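PDB 3D1L: putative NADP oxidoreductase BF3122 from Bacteroides fragilis, which probably binds a dinucleotide such as NADP through a Rossmann-type domain and acts as an oxidoreductase, its substrate and reaction being unknown. Local coordinates for residues Gln124-Gln129 with Lys135-Phe140; Lys27-Lys32 with Lys153-Thr158; Lys197-Pro202 with Leu242-Asp247. All blocks are in the same frame, centred on the assembly; numbering follows the deposited sequence.

Contact 1 of 3, residues Gln124-Gln129 with Lys135-Phe140; sequences QTFSKQ and KEIPFF. With MPR (2-mercapto-propion aldehyde), chain E.
Ile137 fills the angle between Gln124 and Phe126, and the contact is wholly apolar. Its CG2 branch meets Gln124 CB at 3.8 Å, while its CD1 tip lies as close to Gln124 CG and also reaches Phe126, 3.9 Å from CE1 and at a slant to the ring. The isoleucine and glutamine side chains cross at about a right angle, and it is CB and CG of the glutamine that do the touching. Isoleucine suits this buried place because its long arm reaches both neighbours while the short one packs on Gln124.

The polar groups bond within the loop or to the second subunit. With the chain bent at CB-CG (chi2 45°), Gln124 OE1 curls back to accept Thr125 N at 2.8 Å, in the carbonyl plane on a lone pair. Its NE2 donates to Pro208 O of the second subunit, and Thr125 OG1 bonds Lys216 NZ of that subunit. The sulfur of bound 2-mercapto-propion aldehyde, S3, lies 3.3 Å from Thr125 N.

Hydrocarbon thus anchors the loop leading to strand 139-143, leaving both ends of the Gln124 amide for the backbone and the dimer partner, where Gln124 and Thr125 form part of the ligand pocket.

Contact 2 of 3, residues Lys27-Lys32 with Lys153-Thr158; sequences KALYRK and KAIAST
Leu29 and Ile155 join helix 20-31 to helix 146-157 through one methyl of each, Leu29 CD2 and Ile155 CG2, 3.8 Å apart. Although the leucine CB does not point at the isoleucine, chi1 of -67° with chi2 of 159° carries CD2 toward it. On the isoleucine the beta branch does the touching, and the two side chains cross obliquely. Ile36 of strand 35-40 packs on Leu29 and Phe120 of strand 117-122 on Ile155; branched aliphatic residues suit this place between helices and the sheet of the Rossmann-like domain.

Nearer the surface, Lys32 folds over Thr158. A bend at CB-CG lays its methylenes alongside the threonine carbonyl, with Lys32 CE 3.6 Å from Thr158 O. A long lysine can do this and still keep its charge toward the surface. In Thr158, chi1 of 68° puts OG1 between the backbone N and the carbonyl carbon, from where it reaches back to donate to Ile155 O at 2.7 Å, in the carbonyl plane; that oxygen also accepts Thr158 N.

Apolar branches therefore meet where the helices back onto the sheet, whereas at their ends a lysine supplies hydrocarbon, and its charge, with Lys32 NZ 4.1 Å from Thr158 O, may add a weak attraction.

Contact 3 of 3, residues Lys197-Pro202 with Leu242-Asp247; sequences KKYNLP and LRMLAD
Lys198 reaches Asp247 in a salt bridge that is also a hydrogen bond, NZ to OD2 at 2.8 Å. The ammonium approaches OD2 on its anti side and 33° out of the carboxylate plane, and it also comes within 3.4 Å of Asp247 CB. Beside the ion pair, Tyr199 points its hydroxyl at the selenomethionine Met244, but Tyr199 OH and Met244 CG are 4.5 Å apart, a loose contact.

Extension carries the lysine across. CG stands anti to the backbone N (chi1 174°) and the later torsions all stay within about 21° of 180°; the long, flexible lysine suits a span in which the nearest CA atoms, those of Lys198 and Asp247, lie 10.9 Å apart.

Lys198 closes helix 168-198, and Asp247 lies in the short connection between helices 235-244 and 249-264, in the helical part of the chain that belongs to a 6-phosphogluconate dehydrogenase C-terminal-like family. The long helix ends in a Schellman motif: Asn200, at positive phi, is its C-prime residue, and Asn200 N bonds Lys197 O at 3.0 Å. Asparagine tolerates that left-handed backbone conformation better than most residues with a side chain. Across the contact, helix 235-244 gives way to a turn in which Ala246 N bonds Arg243 O, and Asp247 follows that turn, facing the lysine.

Farther out, Tyr199 O accepts Gln170 NE2 of the second subunit, while Leu176 of that subunit packs on Met244.

Contact 1 is buried near the middle of the chain, contact 2 is partly buried, and contact 3 lies on the surface, its centre about 31 Å from the chain's centre. Contacts 1 and 2 adjoin: strand 139-143 leads into helix 146-157, Phe139 packs on Ala156, and the ammonium groups of Lys135 and Lys32 come near one another. Both rest on hydrocarbon across their segments, although contact 2 ends in lysine methylenes. Contact 3 instead ties the end of helix 168-198 to the connection after helix 235-244 by a charged pair, on the opposite side of the chain's centre from contact 2. The second subunit touches contacts 1 and 3 but not contact 2.

Contact 1 of 3, residues Gln124-Gln129 with Lys135-Phe140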
loop_
_atom_site.group_PDB
_atom_site.type_symbol
_atom_site.label_atom_id
_atom_site.label_comp_id
_atom_site.label_asym_id
_atom_site.label_seq_id
_atom_site.Cartn_x
_atom_site.Cartn_y
_atom_site.Cartn_z
ATOM N N GLN B 124 -10.496 11.111 -3.067
ATOM C CA GLN B 124 -9.613 10.495 -2.093
ATOM C C GLN B 124 -10.204 9.136 -1.823
ATOM O O GLN B 124 -11.386 8.924 -2.042
ATOM C CB GLN B 124 -9.560 11.339 -0.796
ATOM C CG GLN B 124 -8.510 10.924 0.266
ATOM C CD GLN B 124 -7.141 10.637 -0.332
ATOM O OE1 GLN B 124 -6.943 9.613 -0.992
ATOM N NE2 GLN B 124 -6.196 11.549 -0.123
ATOM N N THR B 125 -9.377 8.213 -1.358
ATOM C CA THR B 125 -9.853 6.923 -0.935
ATOM C C THR B 125 -10.400 7.106 0.496
ATOM O O THR B 125 -9.722 7.670 1.372
ATOM C CB THR B 125 -8.737 5.871 -1.088
ATOM O OG1 THR B 125 -9.177 4.608 -0.616
ATOM C CG2 THR B 125 -7.470 6.276 -0.359
ATOM N N PHE B 126 -11.640 6.683 0.722
ATOM C CA PHE B 126 -12.292 6.907 2.039
ATOM C C PHE B 126 -12.703 5.591 2.649
ATOM O O PHE B 126 -13.111 4.689 1.945
ATOM C CB PHE B 126 -13.558 7.761 1.900
ATOM C CG PHE B 126 -13.303 9.187 1.504
ATOM C CD1 PHE B 126 -12.712 10.086 2.397
ATOM C CD2 PHE B 126 -13.660 9.633 0.250
ATOM C CE1 PHE B 126 -12.504 11.384 2.046
ATOM C CE2 PHE B 126 -13.448 10.948 -0.109
ATOM C CZ PHE B 126 -12.875 11.824 0.785
ATOM N N SER B 127 -12.603 5.485 3.959
ATOM C CA SER B 127 -13.096 4.320 4.683
ATOM C C SER B 127 -13.667 4.872 5.967
ATOM O O SER B 127 -13.182 5.880 6.470
ATOM C CB SER B 127 -11.970 3.329 5.004
ATOM O OG SER B 127 -11.527 2.640 3.838
ATOM N N LYS B 128 -14.697 4.218 6.483
ATOM C CA LYS B 128 -15.389 4.685 7.684
ATOM C C LYS B 128 -14.508 4.693 8.935
ATOM O O LYS B 128 -14.534 5.654 9.703
ATOM C CB LYS B 128 -16.649 3.850 7.943
ATOM C CG LYS B 128 -17.815 4.296 7.087
ATOM C CD LYS B 128 -19.072 3.570 7.450
ATOM C CE LYS B 128 -20.085 3.709 6.329
ATOM N NZ LYS B 128 -21.218 2.755 6.505
ATOM N N GLN B 129 -13.721 3.638 9.108
ATOM C CA GLN B 129 -12.876 3.429 10.283
ATOM C C GLN B 129 -11.547 4.189 10.213
ATOM O O GLN B 129 -10.655 3.950 11.030
ATOM C CB GLN B 129 -12.536 1.937 10.432
ATOM C CG GLN B 129 -13.656 0.938 10.153
ATOM C CD GLN B 129 -13.120 -0.470 9.892
ATOM O OE1 GLN B 129 -13.484 -1.115 8.905
ATOM N NE2 GLN B 129 -12.243 -0.945 10.774
ATOM N N LYS B 135 -7.475 18.702 4.489
ATOM C CA LYS B 135 -6.672 19.835 4.006
ATOM C C LYS B 135 -6.000 19.565 2.659
ATOM O O LYS B 135 -5.935 20.461 1.805
ATOM C CB LYS B 135 -5.651 20.329 5.038
ATOM C CG LYS B 135 -6.296 21.012 6.265
ATOM C CD LYS B 135 -6.868 22.402 5.946
ATOM C CE LYS B 135 -7.789 22.902 7.075
ATOM N NZ LYS B 135 -8.287 24.290 6.839
ATOM N N GLU B 136 -5.538 18.340 2.441
ATOM C CA GLU B 136 -4.879 18.059 1.168
ATOM C C GLU B 136 -5.675 17.258 0.117
ATOM O O GLU B 136 -5.104 16.808 -0.879
ATOM C CB GLU B 136 -3.475 17.506 1.405
ATOM C CG GLU B 136 -2.501 18.623 1.827
ATOM C CD GLU B 136 -2.283 19.687 0.736
ATOM O OE1 GLU B 136 -1.711 19.336 -0.315
ATOM O OE2 GLU B 136 -2.657 20.869 0.929
ATOM N N ILE B 137 -6.981 17.144 0.322
ATOM C CA ILE B 137 -7.863 16.451 -0.613
ATOM C C ILE B 137 -8.277 17.336 -1.807
ATOM O O ILE B 137 -8.889 18.395 -1.630
ATOM C CB ILE B 137 -9.111 15.805 0.103
ATOM C CG1 ILE B 137 -8.631 14.807 1.181
ATOM C CG2 ILE B 137 -9.985 15.081 -0.910
ATOM C CD1 ILE B 137 -9.745 14.129 2.000
ATOM N N PRO B 138 -7.917 16.915 -3.029
ATOM C CA PRO B 138 -8.467 17.612 -4.201
ATOM C C PRO B 138 -10.011 17.584 -4.194
ATOM O O PRO B 138 -10.620 16.502 -4.170
ATOM C CB PRO B 138 -7.922 16.808 -5.386
ATOM C CG PRO B 138 -6.762 16.025 -4.844
ATOM C CD PRO B 138 -7.016 15.803 -3.394
ATOM N N PHE B 139 -10.623 18.764 -4.192
ATOM C CA PHE B 139 -12.073 18.894 -4.144
ATOM C C PHE B 139 -12.520 19.554 -5.458
ATOM O O PHE B 139 -12.232 20.719 -5.671
ATOM C CB PHE B 139 -12.416 19.838 -2.999
ATOM C CG PHE B 139 -13.464 19.354 -2.076
ATOM C CD1 PHE B 139 -14.774 19.193 -2.494
ATOM C CD2 PHE B 139 -13.153 19.130 -0.747
ATOM C CE1 PHE B 139 -15.740 18.785 -1.601
ATOM C CE2 PHE B 139 -14.113 18.734 0.156
ATOM C CZ PHE B 139 -15.399 18.559 -0.252
ATOM N N PHE B 140 -13.234 18.832 -6.319
ATOM C CA PHE B 140 -13.701 19.374 -7.599
ATOM C C PHE B 140 -15.154 19.790 -7.575
ATOM O O PHE B 140 -16.020 19.041 -7.074
ATOM C CB PHE B 140 -13.442 18.380 -8.713
ATOM C CG PHE B 140 -12.027 17.911 -8.735
ATOM C CD1 PHE B 140 -11.054 18.638 -9.417
ATOM C CD2 PHE B 140 -11.649 16.775 -8.019
ATOM C CE1 PHE B 140 -9.744 18.228 -9.421
ATOM C CE2 PHE B 140 -10.344 16.373 -8.013
ATOM C CZ PHE B 140 -9.389 17.096 -8.717
HETATM C C1 MPR E . -12.236 6.215 -6.971
HETATM O O MPR E . -12.767 5.093 -7.209
HETATM C C2 MPR E . -10.842 6.473 -6.486
HETATM C C3 MPR E . -10.578 7.809 -5.807
HETATM S S3 MPR E . -9.200 7.702 -4.621
#

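Contact 2 of 3, residues Lys27-Lys32 with Lys153-Thr158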
loop_
_atom_site.group_PDB
_atom_site.type_symbol
_atom_site.label_atom_id
_atom_site.label_comp_id
_atom_site.label_asym_id
_atom_site.label_seq_id
_atom_site.Cartn_x
_atom_site.Cartn_y
_atom_site.Cartn_z
ATOM N N LYS B 27 -18.031 14.348 8.769
ATOM C CA LYS B 27 -17.194 14.627 9.949
ATOM C C LYS B 27 -16.346 15.904 9.789
ATOM O O LYS B 27 -16.254 16.705 10.709
ATOM C CB LYS B 27 -16.309 13.421 10.289
ATOM C CG LYS B 27 -17.085 12.253 10.954
ATOM C CD LYS B 27 -16.354 10.891 10.769
ATOM C CE LYS B 27 -15.198 10.694 11.736
ATOM N NZ LYS B 27 -14.664 9.288 11.744
ATOM N N ALA B 28 -15.774 16.099 8.598
ATOM C CA ALA B 28 -14.976 17.272 8.302
ATOM C C ALA B 28 -15.827 18.553 8.359
ATOM O O ALA B 28 -15.387 19.558 8.920
ATOM C CB ALA B 28 -14.292 17.119 6.961
ATOM N N LEU B 29 -17.046 18.506 7.810
ATOM C CA LEU B 29 -17.986 19.643 7.918
ATOM C C LEU B 29 -18.362 19.961 9.361
ATOM O O LEU B 29 -18.291 21.108 9.766
ATOM C CB LEU B 29 -19.239 19.383 7.099
ATOM C CG LEU B 29 -19.034 19.338 5.575
ATOM C CD1 LEU B 29 -20.198 18.578 4.899
ATOM C CD2 LEU B 29 -18.893 20.757 5.051
ATOM N N TYR B 30 -18.775 18.933 10.110
ATOM C CA TYR B 30 -19.078 19.003 11.556
ATOM C C TYR B 30 -17.933 19.576 12.418
ATOM O O TYR B 30 -18.157 20.406 13.313
ATOM C CB TYR B 30 -19.481 17.594 12.032
ATOM C CG TYR B 30 -19.602 17.396 13.506
ATOM C CD1 TYR B 30 -20.705 17.888 14.206
ATOM C CD2 TYR B 30 -18.630 16.688 14.212
ATOM C CE1 TYR B 30 -20.831 17.695 15.554
ATOM C CE2 TYR B 30 -18.744 16.486 15.566
ATOM C CZ TYR B 30 -19.845 16.989 16.238
ATOM O OH TYR B 30 -19.975 16.800 17.595
ATOM N N ARG B 31 -16.707 19.130 12.153
ATOM C CA ARG B 31 -15.532 19.633 12.866
ATOM C C ARG B 31 -15.236 21.096 12.554
ATOM O O ARG B 31 -14.695 21.821 13.403
ATOM C CB ARG B 31 -14.303 18.768 12.578
ATOM C CG ARG B 31 -14.350 17.437 13.299
ATOM C CD ARG B 31 -13.381 16.432 12.714
ATOM N NE ARG B 31 -13.478 15.173 13.458
ATOM C CZ ARG B 31 -13.195 13.967 12.966
ATOM N NH1 ARG B 31 -12.800 13.819 11.701
ATOM N NH2 ARG B 31 -13.323 12.896 13.746
ATOM N N LYS B 32 -15.582 21.527 11.347
ATOM C CA LYS B 32 -15.399 22.923 10.958
ATOM C C LYS B 32 -16.540 23.818 11.416
ATOM O O LYS B 32 -16.506 25.046 11.221
ATOM C CB LYS B 32 -15.167 23.057 9.456
ATOM C CG LYS B 32 -13.759 22.673 9.045
ATOM C CD LYS B 32 -12.675 23.562 9.700
ATOM C CE LYS B 32 -11.291 22.949 9.511
ATOM N NZ LYS B 32 -10.193 23.879 9.929
ATOM N N LYS B 153 -17.648 26.210 -3.482
ATOM C CA LYS B 153 -16.216 26.412 -3.280
ATOM C C LYS B 153 -15.863 27.020 -1.924
ATOM O O LYS B 153 -14.843 26.679 -1.324
ATOM C CB LYS B 153 -15.638 27.271 -4.402
ATOM C CG LYS B 153 -15.567 26.519 -5.717
ATOM C CD LYS B 153 -15.388 27.488 -6.904
ATOM C CE LYS B 153 -14.045 28.147 -6.873
ATOM N NZ LYS B 153 -13.974 29.166 -7.955
ATOM N N ALA B 154 -16.712 27.914 -1.451
ATOM C CA ALA B 154 -16.508 28.537 -0.170
ATOM C C ALA B 154 -16.645 27.496 0.929
ATOM O O ALA B 154 -15.836 27.474 1.866
ATOM C CB ALA B 154 -17.485 29.693 0.031
ATOM N N ILE B 155 -17.644 26.618 0.805
ATOM C CA ILE B 155 -17.801 25.502 1.743
ATOM C C ILE B 155 -16.586 24.593 1.654
ATOM O O ILE B 155 -15.978 24.300 2.679
ATOM C CB ILE B 155 -19.079 24.668 1.492
ATOM C CG1 ILE B 155 -20.326 25.515 1.772
ATOM C CG2 ILE B 155 -19.078 23.404 2.371
ATOM C CD1 ILE B 155 -21.636 24.815 1.392
ATOM N N ALA B 156 -16.240 24.151 0.439
ATOM C CA ALA B 156 -15.098 23.231 0.249
ATOM C C ALA B 156 -13.751 23.816 0.724
ATOM O O ALA B 156 -12.930 23.083 1.270
ATOM C CB ALA B 156 -15.006 22.717 -1.197
ATOM N N SER B 157 -13.556 25.128 0.558
ATOM C CA SER B 157 -12.325 25.818 1.015
ATOM C C SER B 157 -12.119 25.857 2.532
ATOM O O SER B 157 -10.991 26.034 2.989
ATOM C CB SER B 157 -12.258 27.245 0.462
ATOM O OG SER B 157 -12.200 27.212 -0.959
ATOM N N THR B 158 -13.194 25.710 3.313
ATOM C CA THR B 158 -13.053 25.627 4.765
ATOM C C THR B 158 -12.431 24.266 5.118
ATOM O O THR B 158 -11.883 24.087 6.197
ATOM C CB THR B 158 -14.389 25.846 5.534
ATOM O OG1 THR B 158 -15.279 24.757 5.294
ATOM C CG2 THR B 158 -15.086 27.127 5.099
#

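Contact 3 of 3, residues Lys197-Pro202 with Leu242-Asp247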
loop_
_atom_site.group_PDB
_atom_site.type_symbol
_atom_site.label_atom_id
_atom_site.label_comp_id
_atom_site.label_asym_id
_atom_site.label_seq_id
_atom_site.Cartn_x
_atom_site.Cartn_y
_atom_site.Cartn_z
ATOM N N LYS B 197 -0.460 -14.790 3.323
ATOM C CA LYS B 197 -1.300 -15.637 4.171
ATOM C C LYS B 197 -1.208 -17.121 3.792
ATOM O O LYS B 197 -1.160 -17.997 4.671
ATOM C CB LYS B 197 -2.765 -15.174 4.119
ATOM C CG LYS B 197 -3.693 -15.850 5.144
ATOM C CD LYS B 197 -5.121 -15.293 5.056
ATOM C CE LYS B 197 -6.126 -16.220 5.751
ATOM N NZ LYS B 197 -7.516 -15.673 5.615
ATOM N N LYS B 198 -1.181 -17.405 2.491
ATOM C CA LYS B 198 -1.019 -18.776 2.022
ATOM C C LYS B 198 0.306 -19.383 2.524
ATOM O O LYS B 198 0.430 -20.607 2.657
ATOM C CB LYS B 198 -1.122 -18.831 0.493
ATOM C CG LYS B 198 -0.811 -20.206 -0.128
ATOM C CD LYS B 198 -1.107 -20.210 -1.630
ATOM C CE LYS B 198 -0.345 -21.343 -2.330
ATOM N NZ LYS B 198 -0.842 -21.542 -3.727
ATOM N N TYR B 199 1.279 -18.518 2.810
ATOM C CA TYR B 199 2.596 -18.920 3.331
ATOM C C TYR B 199 2.811 -18.488 4.777
ATOM O O TYR B 199 3.948 -18.280 5.204
ATOM C CB TYR B 199 3.702 -18.340 2.457
ATOM C CG TYR B 199 3.796 -19.019 1.128
ATOM C CD1 TYR B 199 4.582 -20.162 0.969
ATOM C CD2 TYR B 199 3.087 -18.543 0.037
ATOM C CE1 TYR B 199 4.664 -20.811 -0.251
ATOM C CE2 TYR B 199 3.164 -19.179 -1.194
ATOM C CZ TYR B 199 3.947 -20.320 -1.330
ATOM O OH TYR B 199 4.036 -20.960 -2.549
ATOM N N ASN B 200 1.715 -18.343 5.521
ATOM C CA ASN B 200 1.767 -18.063 6.965
ATOM C C ASN B 200 2.719 -16.926 7.325
ATOM O O ASN B 200 3.546 -17.039 8.228
ATOM C CB ASN B 200 2.097 -19.342 7.762
ATOM C CG ASN B 200 1.178 -20.494 7.409
ATOM O OD1 ASN B 200 1.636 -21.550 6.988
ATOM N ND2 ASN B 200 -0.130 -20.278 7.534
ATOM N N LEU B 201 2.589 -15.833 6.576
ATOM C CA LEU B 201 3.350 -14.614 6.808
ATOM C C LEU B 201 2.369 -13.456 6.831
ATOM O O LEU B 201 1.389 -13.462 6.066
ATOM C CB LEU B 201 4.411 -14.416 5.725
ATOM C CG LEU B 201 5.639 -15.330 5.779
ATOM C CD1 LEU B 201 6.452 -15.206 4.499
ATOM C CD2 LEU B 201 6.498 -15.043 7.003
ATOM N N PRO B 202 2.599 -12.484 7.739
ATOM C CA PRO B 202 1.686 -11.350 7.842
ATOM C C PRO B 202 1.906 -10.319 6.717
ATOM O O PRO B 202 3.031 -10.148 6.221
ATOM C CB PRO B 202 2.003 -10.755 9.209
ATOM C CG PRO B 202 3.401 -11.182 9.514
ATOM C CD PRO B 202 3.712 -12.403 8.705
ATOM N N LEU B 242 5.285 -17.243 -12.198
ATOM C CA LEU B 242 4.071 -17.790 -12.782
ATOM C C LEU B 242 3.827 -19.205 -12.250
ATOM O O LEU B 242 2.686 -19.583 -11.948
ATOM C CB LEU B 242 4.152 -17.756 -14.314
ATOM C CG LEU B 242 4.170 -16.336 -14.919
ATOM C CD1 LEU B 242 4.591 -16.363 -16.400
ATOM C CD2 LEU B 242 2.835 -15.631 -14.742
ATOM N N ARG B 243 4.916 -19.957 -12.106
ATOM C CA ARG B 243 4.894 -21.298 -11.528
ATOM C C ARG B 243 4.274 -21.270 -10.119
ATOM O O ARG B 243 3.419 -22.087 -9.805
ATOM C CB ARG B 243 6.318 -21.878 -11.521
ATOM C CG ARG B 243 6.411 -23.399 -11.545
ATOM C CD ARG B 243 7.719 -23.889 -12.216
ATOM N NE ARG B 243 7.774 -23.492 -13.632
ATOM C CZ ARG B 243 8.791 -22.854 -14.222
ATOM N NH1 ARG B 243 9.894 -22.549 -13.542
ATOM N NH2 ARG B 243 8.712 -22.536 -15.510
HETATM N N MSE B 244 4.675 -20.303 -9.298
HETATM C CA MSE B 244 4.115 -20.141 -7.952
HETATM C C MSE B 244 2.613 -19.872 -7.900
HETATM O O MSE B 244 1.936 -20.268 -6.947
HETATM C CB MSE B 244 4.852 -19.047 -7.194
HETATM C CG MSE B 244 5.966 -19.588 -6.355
HETATM SE SE MSE B 244 6.814 -18.262 -5.235
HETATM C CE MSE B 244 8.273 -17.820 -6.432
ATOM N N LEU B 245 2.102 -19.209 -8.931
ATOM C CA LEU B 245 0.700 -18.814 -9.001
ATOM C C LEU B 245 -0.187 -19.796 -9.786
ATOM O O LEU B 245 -1.348 -19.488 -10.101
ATOM C CB LEU B 245 0.610 -17.424 -9.619
ATOM C CG LEU B 245 1.413 -16.293 -8.983
ATOM C CD1 LEU B 245 1.422 -15.116 -9.941
ATOM C CD2 LEU B 245 0.833 -15.891 -7.639
ATOM N N ALA B 246 0.359 -20.969 -10.099
ATOM C CA ALA B 246 -0.371 -22.016 -10.821
ATOM C C ALA B 246 -1.705 -22.371 -10.162
ATOM O O ALA B 246 -2.687 -22.633 -10.858
ATOM C CB ALA B 246 0.506 -23.264 -10.981
ATOM N N ASP B 247 -1.725 -22.375 -8.826
ATOM C CA ASP B 247 -2.940 -22.571 -8.020
ATOM C C ASP B 247 -4.029 -21.521 -8.283
ATOM O O ASP B 247 -5.196 -21.729 -7.935
ATOM C CB ASP B 247 -2.596 -22.508 -6.528
ATOM C CG ASP B 247 -2.221 -23.859 -5.931
ATOM O OD1 ASP B 247 -2.095 -24.884 -6.659
ATOM O OD2 ASP B 247 -2.051 -23.891 -4.688
#